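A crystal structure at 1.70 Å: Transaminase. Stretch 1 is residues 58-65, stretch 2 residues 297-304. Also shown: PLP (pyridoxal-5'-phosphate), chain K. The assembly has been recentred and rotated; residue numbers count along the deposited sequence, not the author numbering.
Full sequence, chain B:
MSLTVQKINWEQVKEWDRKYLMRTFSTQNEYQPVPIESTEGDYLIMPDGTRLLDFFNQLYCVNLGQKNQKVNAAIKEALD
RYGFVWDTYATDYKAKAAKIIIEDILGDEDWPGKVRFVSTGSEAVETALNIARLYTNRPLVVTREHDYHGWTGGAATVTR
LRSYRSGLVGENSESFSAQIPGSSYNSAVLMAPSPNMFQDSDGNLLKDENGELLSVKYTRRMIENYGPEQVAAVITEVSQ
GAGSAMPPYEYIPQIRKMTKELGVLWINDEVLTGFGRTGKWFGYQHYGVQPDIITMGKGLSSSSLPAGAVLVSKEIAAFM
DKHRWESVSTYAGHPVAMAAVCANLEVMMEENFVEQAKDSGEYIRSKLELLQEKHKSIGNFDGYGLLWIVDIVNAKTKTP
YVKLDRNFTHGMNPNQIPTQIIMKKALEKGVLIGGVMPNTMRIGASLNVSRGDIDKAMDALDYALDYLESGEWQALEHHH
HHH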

# COMPACT_ATOMS: atom_id res chain seq x y z
N GLN B 58 -9.60 10.94 -33.81
CA GLN B 58 -8.45 11.11 -32.87
C GLN B 58 -8.41 10.00 -31.82
O GLN B 58 -7.78 8.98 -32.03
CB GLN B 58 -8.41 12.51 -32.24
CG GLN B 58 -8.12 13.58 -33.32
CD GLN B 58 -6.75 13.36 -33.92
OE1 GLN B 58 -5.75 13.50 -33.25
NE2 GLN B 58 -6.71 12.99 -35.21
N LEU B 59 -9.08 10.23 -30.69
CA LEU B 59 -9.20 9.23 -29.63
C LEU B 59 -10.67 9.04 -29.33
O LEU B 59 -11.08 9.04 -28.17
CB LEU B 59 -8.40 9.66 -28.38
CG LEU B 59 -6.88 9.78 -28.61
CD1 LEU B 59 -6.19 10.46 -27.42
CD2 LEU B 59 -6.24 8.43 -28.89
N TYR B 60 -11.48 8.87 -30.39
CA TYR B 60 -12.92 8.69 -30.26
C TYR B 60 -13.50 9.84 -29.47
O TYR B 60 -14.32 9.64 -28.58
CB TYR B 60 -13.24 7.32 -29.61
CG TYR B 60 -12.39 6.26 -30.25
CD1 TYR B 60 -12.76 5.70 -31.47
CD2 TYR B 60 -11.16 5.88 -29.69
CE1 TYR B 60 -11.95 4.77 -32.11
CE2 TYR B 60 -10.35 4.94 -30.32
CZ TYR B 60 -10.75 4.40 -31.52
OH TYR B 60 -9.97 3.47 -32.16
N CYS B 61 -13.08 11.06 -29.80
CA CYS B 61 -13.27 12.19 -28.89
C CYS B 61 -13.65 13.52 -29.54
O CYS B 61 -13.85 14.52 -28.85
CB CYS B 61 -12.03 12.38 -28.00
SG CYS B 61 -10.50 12.77 -28.90
N VAL B 62 -13.77 13.54 -30.86
CA VAL B 62 -14.14 14.78 -31.52
C VAL B 62 -15.57 14.60 -32.07
O VAL B 62 -15.81 14.72 -33.30
CB VAL B 62 -13.10 15.15 -32.61
CG1 VAL B 62 -13.29 16.58 -33.08
CG2 VAL B 62 -11.67 14.98 -32.07
N ASN B 63 -16.49 14.30 -31.16
CA ASN B 63 -17.86 13.84 -31.50
C ASN B 63 -18.61 14.77 -32.46
O ASN B 63 -19.23 14.31 -33.43
CB ASN B 63 -18.67 13.63 -30.21
CG ASN B 63 -18.05 12.56 -29.31
OD1 ASN B 63 -16.82 12.39 -29.28
ND2 ASN B 63 -18.89 11.83 -28.57
N LEU B 64 -18.52 16.06 -32.20
CA LEU B 64 -19.25 17.06 -33.00
C LEU B 64 -18.67 17.27 -34.40
O LEU B 64 -19.30 17.94 -35.23
CB LEU B 64 -19.28 18.39 -32.25
CG LEU B 64 -20.48 19.30 -32.52
CD1 LEU B 64 -21.72 18.78 -31.77
CD2 LEU B 64 -20.13 20.70 -32.05
N GLY B 65 -17.50 16.71 -34.65
CA GLY B 65 -16.69 17.08 -35.82
C GLY B 65 -15.59 18.09 -35.50
O GLY B 65 -15.70 18.88 -34.56
N GLY B 297 -15.73 13.10 -20.33
CA GLY B 297 -14.58 13.76 -20.96
C GLY B 297 -14.85 13.67 -22.47
O GLY B 297 -16.00 13.49 -22.87
N LYS B 298 -13.81 13.83 -23.28
CA LYS B 298 -13.87 13.57 -24.76
C LYS B 298 -15.05 14.27 -25.43
O LYS B 298 -14.97 15.48 -25.68
CB LYS B 298 -13.82 12.05 -25.02
CG LYS B 298 -12.48 11.45 -24.58
CD LYS B 298 -12.32 9.97 -24.92
CE LYS B 298 -10.86 9.48 -24.79
NZ LYS B 298 -10.76 8.43 -23.76
N GLY B 299 -16.15 13.54 -25.66
CA GLY B 299 -17.36 14.14 -26.28
C GLY B 299 -18.09 15.21 -25.48
O GLY B 299 -18.94 15.92 -26.03
N LEU B 300 -17.76 15.33 -24.18
CA LEU B 300 -18.26 16.42 -23.35
C LEU B 300 -18.05 17.81 -23.96
O LEU B 300 -18.95 18.67 -23.91
CB LEU B 300 -17.61 16.36 -21.95
CG LEU B 300 -17.95 17.49 -20.98
CD1 LEU B 300 -19.44 17.53 -20.62
CD2 LEU B 300 -17.06 17.47 -19.72
N SER B 301 -16.88 18.01 -24.54
CA SER B 301 -16.60 19.21 -25.32
C SER B 301 -16.23 18.92 -26.78
O SER B 301 -15.88 19.86 -27.51
CB SER B 301 -15.47 20.03 -24.66
OG SER B 301 -14.25 19.31 -24.76
N SER B 302 -16.28 17.64 -27.19
CA SER B 302 -15.77 17.15 -28.48
C SER B 302 -14.36 17.62 -28.72
O SER B 302 -14.00 17.96 -29.85
CB SER B 302 -16.71 17.52 -29.66
OG SER B 302 -17.96 16.89 -29.47
N SER B 303 -13.59 17.63 -27.63
CA SER B 303 -12.18 18.03 -27.61
C SER B 303 -11.93 19.47 -28.08
O SER B 303 -10.79 19.81 -28.35
CB SER B 303 -11.33 17.07 -28.44
OG SER B 303 -11.57 15.73 -28.03
N SER B 304 -12.96 20.29 -28.15
CA SER B 304 -12.77 21.69 -28.58
C SER B 304 -11.83 22.40 -27.59
O SER B 304 -10.91 23.11 -28.00
CB SER B 304 -14.09 22.41 -28.75
OG SER B 304 -14.86 22.40 -27.56
N1 PLP K . -11.91 6.61 -19.21
C2 PLP K . -12.15 6.09 -20.44
C2A PLP K . -13.17 4.99 -20.60
C3 PLP K . -11.46 6.65 -21.63
O3 PLP K . -11.70 6.20 -22.87
C4 PLP K . -10.50 7.75 -21.44
C4A PLP K . -9.81 8.38 -22.64
C5 PLP K . -10.30 8.19 -20.03
C6 PLP K . -11.00 7.58 -19.00
C5A PLP K . -9.29 9.26 -19.67
O4P PLP K . -9.55 10.51 -20.26
P PLP K . -8.29 11.52 -20.44
O1P PLP K . -9.02 12.76 -20.90
O2P PLP K . -7.57 11.68 -19.12
O3P PLP K . -7.43 10.91 -21.50
O HOH W 1 -14.92 19.50 -31.96

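Residues 58-65 and 297-304 of the transaminase, far apart in sequence, lie against each other as two irregular, mostly buried segments, covering 376 Å² with both sides summed. Backbones approach closely at two places: CA of Cys-61 is 4.4 Å from CA of Lys-298, and CA of Val-62 is 4.2 Å from CA of Ser-302. Each segment is shaped by turns. A type I turn from Val-62 to Gly-65 is closed by Gly-65 N to Val-62 O (2.9 Å), and a type I' turn from Ser-301 to Ser-304 by Ser-304 N to Ser-301 O (3.0 Å). Ser-304, chi1 in p, also donates OG to Ser-301 O (2.7 Å), so one carbonyl serves both backbone and side chain.

Two serine hydroxyls make the direct hydrogen bonds between the segments. Ser-303 points its CA-to-CB bond toward stretch 1 and, with chi1 in m (-52°), delivers OG to Cys-61 O at 2.7 Å. Its backbone N lies 3.4 Å from Cys-61 O at a poor angle and instead bonds to Lys-298 O (3.2 Å) in its own segment. Ser-302, also m, leaves sideways, yet its OG accepts from Leu-64 N at 2.9 Å; Asn-63 CB packs 3.4 Å from the same OG. The backbones add softer contacts: Ser-302 CA to Cys-61 O, 3.3 Å, and Val-62 CA to Ser-302 O, 3.6 Å. Water 1 extends the join, donating to Gly-65 O and Ser-302 O, each 2.8 Å from its oxygen.

Cys-61 adopts p (62°), which leaves SG between the segments: it accepts a weak hydrogen bond from Leu-59 N (3.4 Å) and lies 3.3 Å from Ser-303 OG, while Cys-61 CB meets Lys-298 CB at 3.5 Å. The Lys-298 chain starts in m and then extends through two t torsions, carrying CE past Leu-59 O (3.4 Å). Chi4 sits between wells at 118°, and NZ ends in a covalent bond to C4A of PLP, 1.5 Å long; the extended chain thus spans from the packed backbone to the cofactor.

Gly-299 makes room for Asn-63, whose CA-to-CB bond points toward stretch 2 and whose m rotamer places CG 3.5 Å from Gly-299 CA. An ideal CB on Gly-299 would lie 2.4 Å from Asn-63 ND2, a clash. The amide group finds its hydrogen bonds elsewhere in the structure. Val-62, in t, sets CG1 3.6 Å from Ser-302 O, a van der Waals contact with the Ser-302 carbonyl oxygen.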